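Local atomic coordinates of glycoside hydrolase family 31 (Trueperella pyogenes, PDB entry 5I0F), a protein that breaks down cycloalternan, a cyclic glucose oligosaccharide, as a family 31 glycoside hydrolase, forming a covalent glycosyl-enzyme intermediate on the way. Residues 195-199 with 516-520; 199-203 with 531-535; 564-570 with 601-605. All coordinates share one frame. Residue numbers count along the deposited sequence, not the author numbering.

From the N terminus, the chain leaves strand 191-194, an edge strand of an antiparallel sheet, and runs along the mouth of the later (beta/alpha)8 barrel. Residues 195-199 meet the loop after the fifth barrel strand (interaction 1), and 199-203 continue to the loop after the sixth (interaction 2). These contacts share Gln-199, so both large loops, each of more than 300 residues, start from the same stretch and close on successive barrel loops. Interaction 3 comes later and is local, joining the loops after the seventh and eighth strands. It touches interaction 2 through Ser-535 with Arg-604 and Glu-533 with Ser-566. All three reach the bound BGC.

Interaction 1: residues 195-199 with 516-520; sequences VVFEQ and RSGFT. With GLC (alpha-D-glucopyranose), chain B; BGC (beta-D-glucopyranose), chain C.
This is a buried contact between two irregular loops at the mouth of a (beta/alpha)8 barrel, where the loop after strand 191-194 of the preceding beta domain passes the loop that leaves the fifth barrel strand, 513-515. The two form part of the sugar pocket of this family 31 enzyme. Both backbones are largely extended and run nearly antiparallel, their end-to-end directions 160° apart, but no hydrogen bond joins them, and the nearest CA atoms, of Val-196 and Gly-518, are 7.1 Å apart. Side chains fill the gap. Val-196 (chi1 t) points toward the barrel loop: its CG2 lies 3.4 Å from Gly-518 O and 4.0 Å from Phe-519 CD1, its CG1 4.3 Å from Ser-517 CB. Gly-518 is almost fully stretched (179/-176), and Phe-519 (chi1 t) swings its ring back to Val-196; Pro-212 touches both side chains. At the sugar end, Arg-516 leaves its backbone with chi1 p and then extends, so that Glu-198 CG covers one face of the guanidinium, 3.4 Å from Arg-516 NH2. Glu-198 OE1 completes a salt bridge at 3.6 Å to that NH2, while Arg-516 NE pairs with Glu-470. The two polar ends are thus held side by side, so that both meet the bound sugars. Arg-516 NH1 donates to GLC O4 at 3.0 Å and to BGC O2 at 2.9 Å, so one nitrogen touches both glucose residues, and Glu-198 OE2 accepts a very short hydrogen bond of 2.5 Å from GLC O6.

Interaction 2: residues 199-203 with 531-535; sequences QYKAQ and GDEDS. With CA (calcium ion), chain E; GLC (alpha-D-glucopyranose), chain B; BGC (beta-D-glucopyranose), chain C.
The Gln-199 side chain folds forward, NE2 donating to Lys-201 O at 2.9 Å. Tyr-200 (chi1 t) lays a ring face against GLC and presents its edge to Asp-532, CD1 to OD2 3.4 Å; its OH bonds to Glu-593. Lys-201, at positive phi (70/161), comes closest to the other backbone, its CA 4.5 Å from Glu-533 CA and 3.2 Å from Asp-532 O in a CA-H...O contact. Its NZ forms a salt bridge with Asp-534 OD1 at 2.7 Å. Residues 531-535 leave the sixth strand of the (beta/alpha)8 barrel, and Asp-532 lines the glycan pocket with Tyr-200: Asp-532 accepts from BGC O2 on OD1 (2.7 Å) and has OD2 2.6 Å from GLC O3, whereas Asp-534 OD1 binds calcium at 2.5 Å, with five waters. Ala-202 N (52/44), N-cap of helix 203-206, donates to Glu-533 OE1 at 3.1 Å. Gln-203 NE2 donates to Asp-532 O at 2.8 Å and Gln-199 O at 2.9 Å, and water 1 bridges Gln-203 OE1 and Glu-533 OE2.

Interaction 3: residues 564-570 with 601-605; sequences GFSGPVP and LRDRT. With BGC (beta-D-glucopyranose), chain C.
Beside the sugar pocket, the loop carrying Phe-565, whose CE2 lies 3.7 Å from BGC C3, curls round the buried Arg-604 side chain. Arg-604 (chi1 -93°, between wells, chi2 p, chi3 t) drives its guanidinium among the loop carbonyls. NE donates to Gly-564 O at 2.9 Å, and NH1 and NH2 share Gly-567 O at 3.0 and 3.1 Å. NH1 also reaches back to Arg-602 O at 2.8 Å, tying its own turn. Pro-570 CD, 3.6 Å from Arg-604 NE, covers one guanidinium face; Phe-565 C, 3.4 Å from NH2, covers the opposite one. Gly-564 and Gly-567, both at positive phi, turn their carbonyls to it. Arg-602 lies over Pro-568, NH2 to CD 3.5 Å, and water 7 accepts from Arg-602 NH1 and Gly-567 N. Val-569 CG1 packs 3.6 Å from Asp-603 O, and its side chain also touches helix 606-613, which Thr-605 N-caps, while Arg-604 O is hydrogen-bonded to Tyr-575 OH of helix 572-583, and the Arg-604 side chain touches Tyr-590 of the eighth barrel strand.

Interaction 1: residues 195-199 with 516-520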
loop_
_atom_site.group_PDB
_atom_site.type_symbol
_atom_site.label_atom_id
_atom_site.label_comp_id
_atom_site.label_asym_id
_atom_site.label_seq_id
_atom_site.Cartn_x
_atom_site.Cartn_y
_atom_site.Cartn_z
ATOM N N VAL A 195 -2.755 -6.444 6.803
ATOM C CA VAL A 195 -2.242 -5.343 7.614
ATOM C C VAL A 195 -1.550 -4.371 6.664
ATOM O O VAL A 195 -0.793 -4.788 5.788
ATOM C CB VAL A 195 -1.305 -5.828 8.755
ATOM C CG1 VAL A 195 -0.034 -6.507 8.249
ATOM C CG2 VAL A 195 -0.940 -4.675 9.686
ATOM N N VAL A 196 -1.837 -3.086 6.814
ATOM C CA VAL A 196 -1.235 -2.086 5.943
ATOM C C VAL A 196 0.274 -2.081 6.263
ATOM O O VAL A 196 0.675 -2.045 7.433
ATOM C CB VAL A 196 -1.871 -0.715 6.175
ATOM C CG1 VAL A 196 -1.094 0.377 5.475
ATOM C CG2 VAL A 196 -3.339 -0.731 5.749
ATOM N N PHE A 197 1.106 -2.197 5.235
ATOM C CA PHE A 197 2.568 -2.241 5.451
ATOM C C PHE A 197 3.316 -1.708 4.247
ATOM O O PHE A 197 2.895 -1.927 3.097
ATOM C CB PHE A 197 3.037 -3.673 5.768
ATOM C CG PHE A 197 4.520 -3.785 5.959
ATOM C CD1 PHE A 197 5.124 -3.223 7.072
ATOM C CD2 PHE A 197 5.319 -4.394 5.028
ATOM C CE1 PHE A 197 6.489 -3.303 7.269
ATOM C CE2 PHE A 197 6.697 -4.471 5.211
ATOM C CZ PHE A 197 7.291 -3.908 6.330
ATOM N N GLU A 198 4.414 -1.008 4.504
ATOM C CA GLU A 198 5.285 -0.545 3.435
ATOM C C GLU A 198 6.415 -1.541 3.151
ATOM O O GLU A 198 7.454 -1.512 3.807
ATOM C CB GLU A 198 5.873 0.837 3.718
ATOM C CG GLU A 198 6.520 1.393 2.453
ATOM C CD GLU A 198 7.784 2.207 2.657
ATOM O OE1 GLU A 198 7.920 2.917 3.680
ATOM O OE2 GLU A 198 8.624 2.165 1.727
ATOM N N GLN A 199 6.193 -2.420 2.174
ATOM C CA GLN A 199 7.223 -3.326 1.675
ATOM C C GLN A 199 7.893 -2.648 0.502
ATOM O O GLN A 199 7.265 -2.493 -0.570
ATOM C CB GLN A 199 6.616 -4.679 1.277
ATOM C CG GLN A 199 7.576 -5.654 0.616
ATOM C CD GLN A 199 8.797 -5.942 1.436
ATOM O OE1 GLN A 199 8.702 -6.274 2.617
ATOM N NE2 GLN A 199 9.956 -5.808 0.829
ATOM N N ARG A 516 -0.718 4.955 -2.751
ATOM C CA ARG A 516 -0.257 3.572 -2.798
ATOM C C ARG A 516 -0.858 2.725 -1.690
ATOM O O ARG A 516 -0.961 1.514 -1.854
ATOM C CB ARG A 516 1.282 3.455 -2.751
ATOM C CG ARG A 516 1.899 3.961 -1.444
ATOM C CD ARG A 516 3.426 3.966 -1.457
ATOM N NE ARG A 516 3.918 4.177 -0.091
ATOM C CZ ARG A 516 5.190 4.385 0.249
ATOM N NH1 ARG A 516 6.148 4.480 -0.667
ATOM N NH2 ARG A 516 5.524 4.503 1.525
ATOM N N SER A 517 -1.218 3.324 -0.558
ATOM C CA SER A 517 -1.745 2.535 0.534
ATOM C C SER A 517 -3.238 2.767 0.724
ATOM O O SER A 517 -3.814 3.775 0.292
ATOM C CB SER A 517 -0.970 2.746 1.841
ATOM O OG SER A 517 -1.171 4.057 2.326
ATOM N N GLY A 518 -3.839 1.794 1.387
ATOM C CA GLY A 518 -5.271 1.785 1.632
ATOM C C GLY A 518 -5.772 0.569 2.392
ATOM O O GLY A 518 -4.995 -0.285 2.838
ATOM N N PHE A 519 -7.102 0.526 2.536
ATOM C CA PHE A 519 -7.820 -0.480 3.291
ATOM C C PHE A 519 -9.285 -0.448 2.814
ATOM O O PHE A 519 -9.618 0.259 1.861
ATOM C CB PHE A 519 -7.700 -0.223 4.819
ATOM C CG PHE A 519 -7.891 -1.460 5.664
ATOM C CD1 PHE A 519 -6.917 -2.431 5.719
ATOM C CD2 PHE A 519 -9.051 -1.637 6.414
ATOM C CE1 PHE A 519 -7.073 -3.577 6.506
ATOM C CE2 PHE A 519 -9.235 -2.772 7.188
ATOM C CZ PHE A 519 -8.259 -3.755 7.236
ATOM N N THR A 520 -10.149 -1.243 3.422
ATOM C CA THR A 520 -11.593 -1.170 3.172
ATOM C C THR A 520 -12.049 0.287 3.245
ATOM O O THR A 520 -11.712 0.978 4.202
ATOM C CB THR A 520 -12.341 -1.994 4.235
ATOM O OG1 THR A 520 -11.718 -3.272 4.382
ATOM C CG2 THR A 520 -13.795 -2.183 3.876
HETATM C C1 GLC B . 12.665 5.137 -0.946
HETATM C C2 GLC B . 11.493 5.120 -1.930
HETATM C C3 GLC B . 10.226 5.646 -1.266
HETATM C C4 GLC B . 9.923 4.817 -0.027
HETATM C C5 GLC B . 11.132 4.926 0.907
HETATM C C6 GLC B . 10.954 4.160 2.206
HETATM O O2 GLC B . 11.829 5.895 -3.085
HETATM O O3 GLC B . 9.133 5.569 -2.195
HETATM O O4 GLC B . 8.713 5.284 0.604
HETATM O O5 GLC B . 12.322 4.441 0.255
HETATM O O6 GLC B . 11.011 2.739 2.005
HETATM C C2 BGC C . 6.737 6.781 -3.598
HETATM C C3 BGC C . 7.642 7.085 -4.807
HETATM C C4 BGC C . 8.178 8.508 -4.687
HETATM C C5 BGC C . 8.887 8.719 -3.341
HETATM C C6 BGC C . 9.223 10.196 -3.179
HETATM C C1 BGC C . 6.806 7.717 -2.364
HETATM O O2 BGC C . 6.285 5.427 -3.399
HETATM O O3 BGC C . 6.917 6.902 -6.026
HETATM O O4 BGC C . 9.085 8.795 -5.770
HETATM O O5 BGC C . 8.120 8.278 -2.191
HETATM O O6 BGC C . 10.078 10.400 -2.050
#

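Interaction 2: residues 199-203 with 531-535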
loop_
_atom_site.group_PDB
_atom_site.type_symbol
_atom_site.label_atom_id
_atom_site.label_comp_id
_atom_site.label_asym_id
_atom_site.label_seq_id
_atom_site.Cartn_x
_atom_site.Cartn_y
_atom_site.Cartn_z
ATOM N N GLN A 199 6.193 -2.420 2.174
ATOM C CA GLN A 199 7.223 -3.326 1.675
ATOM C C GLN A 199 7.893 -2.648 0.502
ATOM O O GLN A 199 7.265 -2.493 -0.570
ATOM C CB GLN A 199 6.616 -4.679 1.277
ATOM C CG GLN A 199 7.576 -5.654 0.616
ATOM C CD GLN A 199 8.797 -5.942 1.436
ATOM O OE1 GLN A 199 8.702 -6.274 2.617
ATOM N NE2 GLN A 199 9.956 -5.808 0.829
ATOM N N TYR A 200 9.147 -2.224 0.705
ATOM C CA TYR A 200 9.883 -1.481 -0.313
ATOM C C TYR A 200 10.454 -2.488 -1.304
ATOM O O TYR A 200 11.431 -3.156 -1.016
ATOM C CB TYR A 200 10.980 -0.585 0.285
ATOM C CG TYR A 200 11.900 0.093 -0.734
ATOM C CD1 TYR A 200 11.408 0.999 -1.678
ATOM C CD2 TYR A 200 13.268 -0.162 -0.737
ATOM C CE1 TYR A 200 12.256 1.615 -2.605
ATOM C CE2 TYR A 200 14.121 0.453 -1.646
ATOM C CZ TYR A 200 13.616 1.334 -2.587
ATOM O OH TYR A 200 14.465 1.952 -3.481
ATOM N N LYS A 201 9.786 -2.583 -2.453
ATOM C CA LYS A 201 10.124 -3.480 -3.565
ATOM C C LYS A 201 9.876 -4.952 -3.233
ATOM O O LYS A 201 9.761 -5.342 -2.058
ATOM C CB LYS A 201 11.555 -3.212 -4.107
ATOM C CG LYS A 201 11.799 -1.715 -4.376
ATOM C CD LYS A 201 13.060 -1.386 -5.164
ATOM C CE LYS A 201 14.318 -1.905 -4.510
ATOM N NZ LYS A 201 15.536 -1.527 -5.283
ATOM N N ALA A 202 9.783 -5.760 -4.290
ATOM C CA ALA A 202 9.591 -7.215 -4.196
ATOM C C ALA A 202 8.399 -7.607 -3.308
ATOM O O ALA A 202 8.485 -8.539 -2.497
ATOM C CB ALA A 202 10.877 -7.866 -3.683
ATOM N N GLN A 203 7.271 -6.914 -3.472
ATOM C CA GLN A 203 6.082 -7.193 -2.661
ATOM C C GLN A 203 5.574 -8.629 -2.893
ATOM O O GLN A 203 5.101 -9.290 -1.948
ATOM C CB GLN A 203 4.965 -6.211 -2.964
ATOM C CG GLN A 203 5.276 -4.738 -2.622
ATOM C CD GLN A 203 6.014 -3.970 -3.731
ATOM O OE1 GLN A 203 6.061 -4.403 -4.884
ATOM N NE2 GLN A 203 6.551 -2.801 -3.390
ATOM N N GLY A 531 2.895 1.067 -6.153
ATOM C CA GLY A 531 4.046 1.337 -5.277
ATOM C C GLY A 531 5.394 1.129 -5.933
ATOM O O GLY A 531 5.546 1.297 -7.158
ATOM N N ASP A 532 6.375 0.784 -5.107
ATOM C CA ASP A 532 7.775 0.849 -5.496
ATOM C C ASP A 532 8.316 -0.481 -5.968
ATOM O O ASP A 532 8.245 -1.466 -5.227
ATOM C CB ASP A 532 8.615 1.271 -4.298
ATOM C CG ASP A 532 8.318 2.659 -3.822
ATOM O OD1 ASP A 532 7.683 3.439 -4.558
ATOM O OD2 ASP A 532 8.789 2.992 -2.705
ATOM N N GLU A 533 8.912 -0.508 -7.164
ATOM C CA GLU A 533 9.565 -1.723 -7.644
ATOM C C GLU A 533 10.834 -1.472 -8.452
ATOM O O GLU A 533 11.075 -0.377 -8.961
ATOM C CB GLU A 533 8.603 -2.594 -8.496
ATOM C CG GLU A 533 7.963 -3.804 -7.772
ATOM C CD GLU A 533 8.936 -4.937 -7.425
ATOM O OE1 GLU A 533 10.155 -4.681 -7.212
ATOM O OE2 GLU A 533 8.487 -6.119 -7.343
ATOM N N ASP A 534 11.612 -2.540 -8.582
ATOM C CA ASP A 534 12.744 -2.607 -9.492
ATOM C C ASP A 534 12.269 -2.734 -10.952
ATOM O O ASP A 534 11.125 -3.106 -11.225
ATOM C CB ASP A 534 13.618 -3.811 -9.139
ATOM C CG ASP A 534 14.376 -3.618 -7.830
ATOM O OD1 ASP A 534 15.208 -2.684 -7.753
ATOM O OD2 ASP A 534 14.142 -4.389 -6.873
ATOM N N SER A 535 13.164 -2.399 -11.878
ATOM C CA SER A 535 12.908 -2.549 -13.290
ATOM C C SER A 535 13.285 -3.942 -13.754
ATOM O O SER A 535 14.351 -4.143 -14.380
ATOM C CB SER A 535 13.669 -1.497 -14.117
ATOM O OG SER A 535 13.137 -0.194 -13.884
HETATM CA CA CA E . 17.410 -2.864 -9.020
HETATM C C1 GLC B . 12.665 5.137 -0.946
HETATM C C2 GLC B . 11.493 5.120 -1.930
HETATM C C3 GLC B . 10.226 5.646 -1.266
HETATM C C4 GLC B . 9.923 4.817 -0.027
HETATM C C5 GLC B . 11.132 4.926 0.907
HETATM C C6 GLC B . 10.954 4.160 2.206
HETATM O O2 GLC B . 11.829 5.895 -3.085
HETATM O O3 GLC B . 9.133 5.569 -2.195
HETATM O O4 GLC B . 8.713 5.284 0.604
HETATM O O5 GLC B . 12.322 4.441 0.255
HETATM O O6 GLC B . 11.011 2.739 2.005
HETATM C C2 BGC C . 6.737 6.781 -3.598
HETATM C C3 BGC C . 7.642 7.085 -4.807
HETATM C C4 BGC C . 8.178 8.508 -4.687
HETATM C C5 BGC C . 8.887 8.719 -3.341
HETATM C C6 BGC C . 9.223 10.196 -3.179
HETATM C C1 BGC C . 6.806 7.717 -2.364
HETATM O O2 BGC C . 6.285 5.427 -3.399
HETATM O O3 BGC C . 6.917 6.902 -6.026
HETATM O O4 BGC C . 9.085 8.795 -5.770
HETATM O O5 BGC C . 8.120 8.278 -2.191
HETATM O O6 BGC C . 10.078 10.400 -2.050
HETATM O O HOH W 1 6.029 -7.070 -6.468
HETATM O O HOH W 2 15.970 -2.086 -10.753
HETATM O O HOH W 3 17.276 -0.616 -7.844
HETATM O O HOH W 4 19.402 -1.898 -9.619
HETATM O O HOH W 5 18.231 -3.854 -6.822
HETATM O O HOH W 6 17.094 -5.135 -9.476
#

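Interaction 3: residues 564-570 with 601-605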
loop_
_atom_site.group_PDB
_atom_site.type_symbol
_atom_site.label_atom_id
_atom_site.label_comp_id
_atom_site.label_asym_id
_atom_site.label_seq_id
_atom_site.Cartn_x
_atom_site.Cartn_y
_atom_site.Cartn_z
ATOM N N GLY A 564 9.094 -0.218 -13.948
ATOM C CA GLY A 564 9.812 0.017 -12.706
ATOM C C GLY A 564 10.447 1.410 -12.586
ATOM O O GLY A 564 10.890 2.020 -13.580
ATOM N N PHE A 565 10.504 1.908 -11.356
ATOM C CA PHE A 565 11.041 3.245 -11.102
ATOM C C PHE A 565 12.445 3.284 -10.501
ATOM O O PHE A 565 13.063 4.355 -10.514
ATOM C CB PHE A 565 10.041 4.095 -10.298
ATOM C CG PHE A 565 10.275 4.155 -8.807
ATOM C CD1 PHE A 565 10.530 3.033 -8.042
ATOM C CD2 PHE A 565 10.101 5.356 -8.151
ATOM C CE1 PHE A 565 10.708 3.132 -6.657
ATOM C CE2 PHE A 565 10.253 5.460 -6.781
ATOM C CZ PHE A 565 10.558 4.348 -6.026
ATOM N N SER A 566 12.926 2.147 -9.986
ATOM C CA SER A 566 14.155 2.100 -9.172
ATOM C C SER A 566 15.306 1.456 -9.938
ATOM O O SER A 566 15.111 0.490 -10.670
ATOM C CB SER A 566 13.902 1.333 -7.883
ATOM O OG SER A 566 15.063 1.236 -7.071
ATOM N N GLY A 567 16.506 1.983 -9.734
ATOM C CA GLY A 567 17.725 1.453 -10.353
ATOM C C GLY A 567 17.988 2.023 -11.728
ATOM O O GLY A 567 17.269 2.927 -12.194
ATOM N N PRO A 568 19.034 1.516 -12.395
ATOM C CA PRO A 568 19.285 1.893 -13.784
ATOM C C PRO A 568 18.008 1.787 -14.630
ATOM O O PRO A 568 17.112 1.022 -14.291
ATOM C CB PRO A 568 20.330 0.861 -14.230
ATOM C CG PRO A 568 21.094 0.581 -12.982
ATOM C CD PRO A 568 20.070 0.602 -11.882
ATOM N N VAL A 569 17.915 2.567 -15.699
ATOM C CA VAL A 569 16.729 2.464 -16.572
ATOM C C VAL A 569 16.479 0.993 -17.012
ATOM O O VAL A 569 17.425 0.219 -17.163
ATOM C CB VAL A 569 16.799 3.389 -17.802
ATOM C CG1 VAL A 569 16.948 4.852 -17.372
ATOM C CG2 VAL A 569 17.920 3.004 -18.744
ATOM N N PRO A 570 15.204 0.615 -17.223
ATOM C CA PRO A 570 14.913 -0.714 -17.712
ATOM C C PRO A 570 15.573 -0.952 -19.064
ATOM O O PRO A 570 15.732 -0.010 -19.840
ATOM C CB PRO A 570 13.383 -0.704 -17.857
ATOM C CG PRO A 570 13.026 0.717 -17.984
ATOM C CD PRO A 570 13.974 1.405 -17.067
ATOM N N LEU A 601 21.430 10.010 -15.976
ATOM C CA LEU A 601 20.025 10.350 -15.722
ATOM C C LEU A 601 19.187 9.086 -15.650
ATOM O O LEU A 601 19.350 8.181 -16.471
ATOM C CB LEU A 601 19.480 11.264 -16.836
ATOM C CG LEU A 601 18.130 11.976 -16.655
ATOM C CD1 LEU A 601 18.147 12.823 -15.384
ATOM C CD2 LEU A 601 17.834 12.840 -17.883
ATOM N N ARG A 602 18.282 9.024 -14.673
ATOM C CA ARG A 602 17.470 7.831 -14.484
ATOM C C ARG A 602 15.986 7.997 -14.842
ATOM O O ARG A 602 15.202 7.112 -14.574
ATOM C CB ARG A 602 17.683 7.297 -13.076
ATOM C CG ARG A 602 18.976 6.503 -12.993
ATOM C CD ARG A 602 19.072 5.745 -11.715
ATOM N NE ARG A 602 20.262 4.906 -11.648
ATOM C CZ ARG A 602 20.574 4.188 -10.576
ATOM N NH1 ARG A 602 19.810 4.232 -9.505
ATOM N NH2 ARG A 602 21.669 3.447 -10.563
ATOM N N ASP A 603 15.624 9.102 -15.496
ATOM C CA ASP A 603 14.252 9.308 -15.951
ATOM C C ASP A 603 13.782 8.102 -16.784
ATOM O O ASP A 603 14.573 7.547 -17.562
ATOM C CB ASP A 603 14.116 10.578 -16.820
ATOM C CG ASP A 603 14.474 11.885 -16.078
ATOM O OD1 ASP A 603 14.805 11.849 -14.850
ATOM O OD2 ASP A 603 14.386 12.969 -16.728
ATOM N N ARG A 604 12.494 7.756 -16.641
ATOM C CA ARG A 604 11.829 6.739 -17.446
ATOM C C ARG A 604 11.079 7.344 -18.636
ATOM O O ARG A 604 10.103 6.766 -19.155
ATOM C CB ARG A 604 10.893 5.885 -16.590
ATOM C CG ARG A 604 11.545 4.613 -16.060
ATOM C CD ARG A 604 12.680 4.911 -15.099
ATOM N NE ARG A 604 13.064 3.699 -14.388
ATOM C CZ ARG A 604 14.220 3.482 -13.756
ATOM N NH1 ARG A 604 15.203 4.392 -13.738
ATOM N NH2 ARG A 604 14.403 2.325 -13.151
ATOM N N THR A 605 11.550 8.503 -19.077
ATOM C CA THR A 605 11.050 9.090 -20.315
ATOM C C THR A 605 11.475 8.228 -21.506
ATOM O O THR A 605 12.507 7.586 -21.458
ATOM C CB THR A 605 11.614 10.488 -20.535
ATOM O OG1 THR A 605 13.056 10.425 -20.517
ATOM C CG2 THR A 605 11.108 11.455 -19.452
HETATM C C2 BGC C . 6.737 6.781 -3.598
HETATM C C3 BGC C . 7.642 7.085 -4.807
HETATM C C4 BGC C . 8.178 8.508 -4.687
HETATM C C5 BGC C . 8.887 8.719 -3.341
HETATM C C6 BGC C . 9.223 10.196 -3.179
HETATM C C1 BGC C . 6.806 7.717 -2.364
HETATM O O2 BGC C . 6.285 5.427 -3.399
HETATM O O3 BGC C . 6.917 6.902 -6.026
HETATM O O4 BGC C . 9.085 8.795 -5.770
HETATM O O5 BGC C . 8.120 8.278 -2.191
HETATM O O6 BGC C . 10.078 10.400 -2.050
HETATM O O HOH W 7 17.011 4.533 -8.607
#